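Local atomic coordinates of bifunctional pinoresinol-lariciresinol reductase 1 (Thuja plicata, PDB entry 1QYD), a protein that reduces pinoresinol to lariciresinol and lariciresinol to secoisolariciresinol in lignan biosynthesis, taking the 4R-hydride from NADPH. Residues V10-G14 against L34-E38; V88-L94 against I133-K138. One frame throughout, in Å; residues are numbered along the deposited sequence.

Interaction 1: V10-G14 against L34-E38; sequences VGGTG and LFRPE
The guanidinium of Arg36 lies between Thr13 and Gly11. Thr13 OG1 stands over one face, 3.1 Å from Arg36 CZ, at an angle too poor for a hydrogen bond to either terminal nitrogen. Over the opposite face Gly11 N lies 3.8 Å above the plane, displaced toward the rim. One weak hydrogen bond crosses, Arg36 NH2 to Gly11 O at 3.1 Å with an N-H...O angle of 147°. The same carbonyl accepts Gly14 N at 2.8 Å, closing a type I turn from Gly11 to Gly14, and thus receives two donors. A bend at chi2 (65°) folds the Arg36 chain back over the glycine-rich loop. Behind it, water 1 donates to Leu34 O at 2.6 Å and accepts a weak bond from Gly11 N. Further back, Val10 and Leu34, at the ends of neighbouring parallel strands, pack CB to CB at 4.2 Å. With a leucine in place of Arg36, lacking the guanidinium, Gly11 O would probably keep only the Gly14 N-H of these two donors. Gly12, Gly14 and Gly17 fit the GxGxxG pattern of Rossmann dinucleotide folds, and Gly11 to Gly14 and Arg36 are inferred to bind NADP(+). Arg36, after strand 31-34, and Lys45, on helix 43-53, bring two cationic side chains together, consistent with recognition of the 2'-phosphate that distinguishes NADPH from NADH.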
# COMPACT_ATOMS: atom_id res chain seq x y z
N VAL A 10 -19.22 -1.02 -10.31
CA VAL A 10 -18.50 -0.11 -9.47
C VAL A 10 -17.10 -0.18 -10.07
O VAL A 10 -16.66 -1.24 -10.47
CB VAL A 10 -18.73 -0.65 -8.02
CG1 VAL A 10 -18.81 -2.17 -7.91
CG2 VAL A 10 -17.59 -0.14 -7.20
N GLY A 11 -16.37 0.92 -10.27
CA GLY A 11 -15.10 0.93 -10.98
C GLY A 11 -15.22 1.28 -12.49
O GLY A 11 -14.27 1.69 -13.15
N GLY A 12 -16.44 1.20 -13.03
CA GLY A 12 -16.87 1.41 -14.43
C GLY A 12 -16.58 2.72 -15.15
O GLY A 12 -17.06 2.87 -16.28
N THR A 13 -15.87 3.69 -14.57
CA THR A 13 -15.39 4.75 -15.46
C THR A 13 -13.99 4.34 -15.90
O THR A 13 -13.48 4.89 -16.86
CB THR A 13 -15.34 6.16 -14.78
OG1 THR A 13 -14.65 6.06 -13.54
CG2 THR A 13 -16.74 6.71 -14.60
N GLY A 14 -13.35 3.33 -15.29
CA GLY A 14 -11.99 2.91 -15.60
C GLY A 14 -11.85 2.26 -16.96
O GLY A 14 -12.79 2.19 -17.75
N LEU A 34 -22.30 2.52 -10.22
CA LEU A 34 -21.90 3.25 -9.05
C LEU A 34 -20.62 3.99 -9.38
O LEU A 34 -19.66 3.45 -9.93
CB LEU A 34 -21.63 2.34 -7.87
CG LEU A 34 -21.61 2.95 -6.47
CD1 LEU A 34 -22.22 1.90 -5.58
CD2 LEU A 34 -20.22 3.37 -6.00
N PHE A 35 -20.76 5.27 -9.07
CA PHE A 35 -19.62 6.14 -9.11
C PHE A 35 -19.51 6.98 -7.86
O PHE A 35 -20.46 7.49 -7.27
CB PHE A 35 -19.69 7.04 -10.33
CG PHE A 35 -20.70 8.16 -10.31
CD1 PHE A 35 -20.31 9.44 -9.89
CD2 PHE A 35 -21.99 7.93 -10.78
CE1 PHE A 35 -21.22 10.50 -9.94
CE2 PHE A 35 -22.88 9.00 -10.83
CZ PHE A 35 -22.50 10.28 -10.41
N ARG A 36 -18.23 7.13 -7.58
CA ARG A 36 -17.63 7.81 -6.46
C ARG A 36 -17.99 9.30 -6.41
O ARG A 36 -18.87 9.76 -7.12
CB ARG A 36 -16.11 7.60 -6.57
CG ARG A 36 -15.46 6.37 -7.31
CD ARG A 36 -15.67 6.26 -8.85
NE ARG A 36 -14.69 5.44 -9.57
CZ ARG A 36 -14.94 4.77 -10.71
NH1 ARG A 36 -16.15 4.78 -11.29
NH2 ARG A 36 -13.94 4.12 -11.33
N PRO A 37 -17.39 10.12 -5.55
CA PRO A 37 -17.00 11.48 -5.89
C PRO A 37 -15.58 11.70 -6.42
O PRO A 37 -14.55 11.56 -5.74
CB PRO A 37 -17.29 12.26 -4.64
CG PRO A 37 -16.93 11.28 -3.56
CD PRO A 37 -17.51 9.98 -4.10
N GLU A 38 -15.60 11.96 -7.73
CA GLU A 38 -14.52 12.42 -8.62
C GLU A 38 -15.14 12.77 -9.98
O GLU A 38 -14.89 12.30 -11.09
CB GLU A 38 -13.44 11.36 -8.82
CG GLU A 38 -12.08 11.89 -8.36
CD GLU A 38 -11.36 12.92 -9.24
OE1 GLU A 38 -10.97 12.58 -10.36
OE2 GLU A 38 -11.15 14.05 -8.79
O HOH W 1 -17.43 3.64 -8.55

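Interaction 2: V88-L94 against I133-K138; sequences VLSHHIL and ITFIDK
Ser90 and Asp137 make the polar part of this contact. Ser90 OG donates to Asp137 OD2 at 3.0 Å, meeting the syn lone pair on the side of the other carboxylate oxygen, although Ser90 is poorly ordered. The same OD2 lies 2.7 Å from Leu89 O, two acceptors that form no hydrogen bond, and the closeness is doubtful in detail beside the poorly ordered serine. The rest is van der Waals packing. Leu89 leans on Thr134, its CD1 lying 3.4 Å from the hydroxyl oxygen OG1 and also touching the methyl CG2. Ile93 meets the helix with two branches: CG2 reaches Asp137 CB at 3.5 Å, the two side chains crossing at about a right angle, while CD1 rests against Lys138 CE at 3.7 Å. Because the lysine chain is extended beyond CG (chi2 176°), it crosses Ile93 at a slant with its CG and CE methylenes against CD1. Leu94 CD1 comes 3.7 Å from Asp137 CB, beside the Asp137 carbonyl. Outside the two segments, Leu94 also packs on Tyr263 of the second subunit. The contact thus sets the loop that follows strand 79-82 against the first turns of helix 133-147. In this reductase, a Rossmann-type member of the NmrA family, that helix carries Lys138, the probable proton acceptor, so the loop borders the inferred active site.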
# COMPACT_ATOMS: atom_id res chain seq x y z
N VAL A 88 -0.75 1.92 -8.00
CA VAL A 88 -0.00 0.86 -7.33
C VAL A 88 -0.75 -0.50 -7.25
O VAL A 88 -0.14 -1.54 -6.98
CB VAL A 88 0.37 1.40 -5.91
CG1 VAL A 88 1.31 0.42 -5.23
CG2 VAL A 88 1.01 2.79 -5.99
N LEU A 89 -2.07 -0.48 -7.57
CA LEU A 89 -3.06 -1.57 -7.53
C LEU A 89 -3.25 -2.11 -6.11
O LEU A 89 -3.46 -3.30 -5.84
CB LEU A 89 -2.63 -2.68 -8.49
CG LEU A 89 -2.78 -2.40 -9.98
CD1 LEU A 89 -2.07 -3.50 -10.77
CD2 LEU A 89 -4.26 -2.30 -10.33
N SER A 90 -3.21 -1.12 -5.20
CA SER A 90 -3.24 -1.37 -3.79
C SER A 90 -4.31 -0.59 -3.04
O SER A 90 -5.18 -1.21 -2.43
CB SER A 90 -1.85 -1.07 -3.22
OG SER A 90 -1.51 -1.98 -2.17
N HIS A 91 -4.25 0.75 -3.15
CA HIS A 91 -5.12 1.75 -2.53
C HIS A 91 -6.61 1.64 -2.87
O HIS A 91 -7.48 2.06 -2.11
CB HIS A 91 -4.45 3.07 -2.95
CG HIS A 91 -5.07 4.47 -2.80
ND1 HIS A 91 -6.17 5.00 -3.32
CD2 HIS A 91 -4.43 5.46 -2.09
CE1 HIS A 91 -6.21 6.26 -2.96
NE2 HIS A 91 -5.16 6.54 -2.22
N HIS A 92 -6.91 0.95 -3.96
CA HIS A 92 -8.23 0.88 -4.55
C HIS A 92 -8.73 -0.53 -4.78
O HIS A 92 -9.92 -0.73 -5.04
CB HIS A 92 -8.20 1.67 -5.87
CG HIS A 92 -6.77 1.92 -6.34
ND1 HIS A 92 -5.86 0.99 -6.59
CD2 HIS A 92 -6.17 3.15 -6.42
CE1 HIS A 92 -4.74 1.63 -6.80
NE2 HIS A 92 -4.92 2.92 -6.70
N ILE A 93 -7.84 -1.51 -4.72
CA ILE A 93 -8.21 -2.92 -4.82
C ILE A 93 -8.78 -3.41 -3.49
O ILE A 93 -9.75 -4.15 -3.49
CB ILE A 93 -6.97 -3.75 -5.27
CG1 ILE A 93 -6.97 -3.66 -6.79
CG2 ILE A 93 -6.97 -5.22 -4.81
CD1 ILE A 93 -5.85 -4.46 -7.50
N LEU A 94 -8.16 -3.00 -2.38
CA LEU A 94 -8.58 -3.28 -1.00
C LEU A 94 -9.79 -2.51 -0.45
O LEU A 94 -10.15 -2.64 0.72
CB LEU A 94 -7.37 -3.05 -0.12
CG LEU A 94 -6.46 -4.18 0.33
CD1 LEU A 94 -6.41 -5.35 -0.63
CD2 LEU A 94 -5.12 -3.58 0.50
N ILE A 133 2.57 -7.50 -4.82
CA ILE A 133 1.51 -6.82 -4.06
C ILE A 133 0.12 -6.90 -4.68
O ILE A 133 -0.88 -7.11 -4.01
CB ILE A 133 2.00 -5.35 -3.90
CG1 ILE A 133 2.28 -5.16 -2.42
CG2 ILE A 133 1.03 -4.29 -4.43
CD1 ILE A 133 1.06 -4.96 -1.47
N THR A 134 0.04 -6.77 -5.99
CA THR A 134 -1.21 -6.84 -6.72
C THR A 134 -1.86 -8.19 -6.46
O THR A 134 -3.05 -8.28 -6.17
CB THR A 134 -0.87 -6.63 -8.22
OG1 THR A 134 -0.45 -5.28 -8.30
CG2 THR A 134 -2.00 -6.87 -9.18
N PHE A 135 -1.04 -9.25 -6.52
CA PHE A 135 -1.59 -10.58 -6.39
C PHE A 135 -1.83 -10.85 -4.92
O PHE A 135 -2.72 -11.63 -4.59
CB PHE A 135 -0.63 -11.60 -7.05
CG PHE A 135 -0.31 -11.21 -8.50
CD1 PHE A 135 1.01 -10.84 -8.85
CD2 PHE A 135 -1.33 -11.13 -9.46
CE1 PHE A 135 1.29 -10.39 -10.14
CE2 PHE A 135 -1.02 -10.67 -10.75
CZ PHE A 135 0.28 -10.31 -11.09
N ILE A 136 -1.09 -10.19 -4.02
CA ILE A 136 -1.34 -10.28 -2.58
C ILE A 136 -2.72 -9.66 -2.26
O ILE A 136 -3.56 -10.28 -1.60
CB ILE A 136 -0.27 -9.51 -1.81
CG1 ILE A 136 1.08 -10.16 -1.95
CG2 ILE A 136 -0.69 -9.45 -0.35
CD1 ILE A 136 1.17 -11.56 -1.32
N ASP A 137 -2.92 -8.41 -2.73
CA ASP A 137 -4.12 -7.64 -2.49
C ASP A 137 -5.38 -8.33 -2.92
O ASP A 137 -6.24 -8.58 -2.08
CB ASP A 137 -4.03 -6.33 -3.22
CG ASP A 137 -3.11 -5.25 -2.65
OD1 ASP A 137 -2.45 -5.36 -1.61
OD2 ASP A 137 -3.09 -4.24 -3.33
N LYS A 138 -5.46 -8.66 -4.20
CA LYS A 138 -6.56 -9.41 -4.80
C LYS A 138 -6.85 -10.76 -4.15
O LYS A 138 -7.89 -11.36 -4.41
CB LYS A 138 -6.27 -9.69 -6.28
CG LYS A 138 -6.10 -8.47 -7.18
CD LYS A 138 -5.72 -8.84 -8.60
CE LYS A 138 -5.71 -7.58 -9.47
NZ LYS A 138 -5.17 -7.85 -10.79

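Residues 10-14, 34-38 and 88-94 lie in loops after strands of the parallel Rossmann sheet, whereas 133-138 open helix 133-147. The centres of interactions 1 and 2 are about 17 Å apart and their nearest atoms about 8 Å apart, so they do not touch. Interaction 1 lies at the inferred NADP(+) site, where the side chain of Arg36 comes about 4 Å from that of Lys45. Interaction 2 holds Lys138, the inferred proton acceptor: its side chain is about 5 Å from that of Arg142, and that of Leu89 about 6 Å from that of Tyr15, both inferred cofactor ligands. The cofactor would therefore probably span from residues 10-14 and 34-38 toward Lys138.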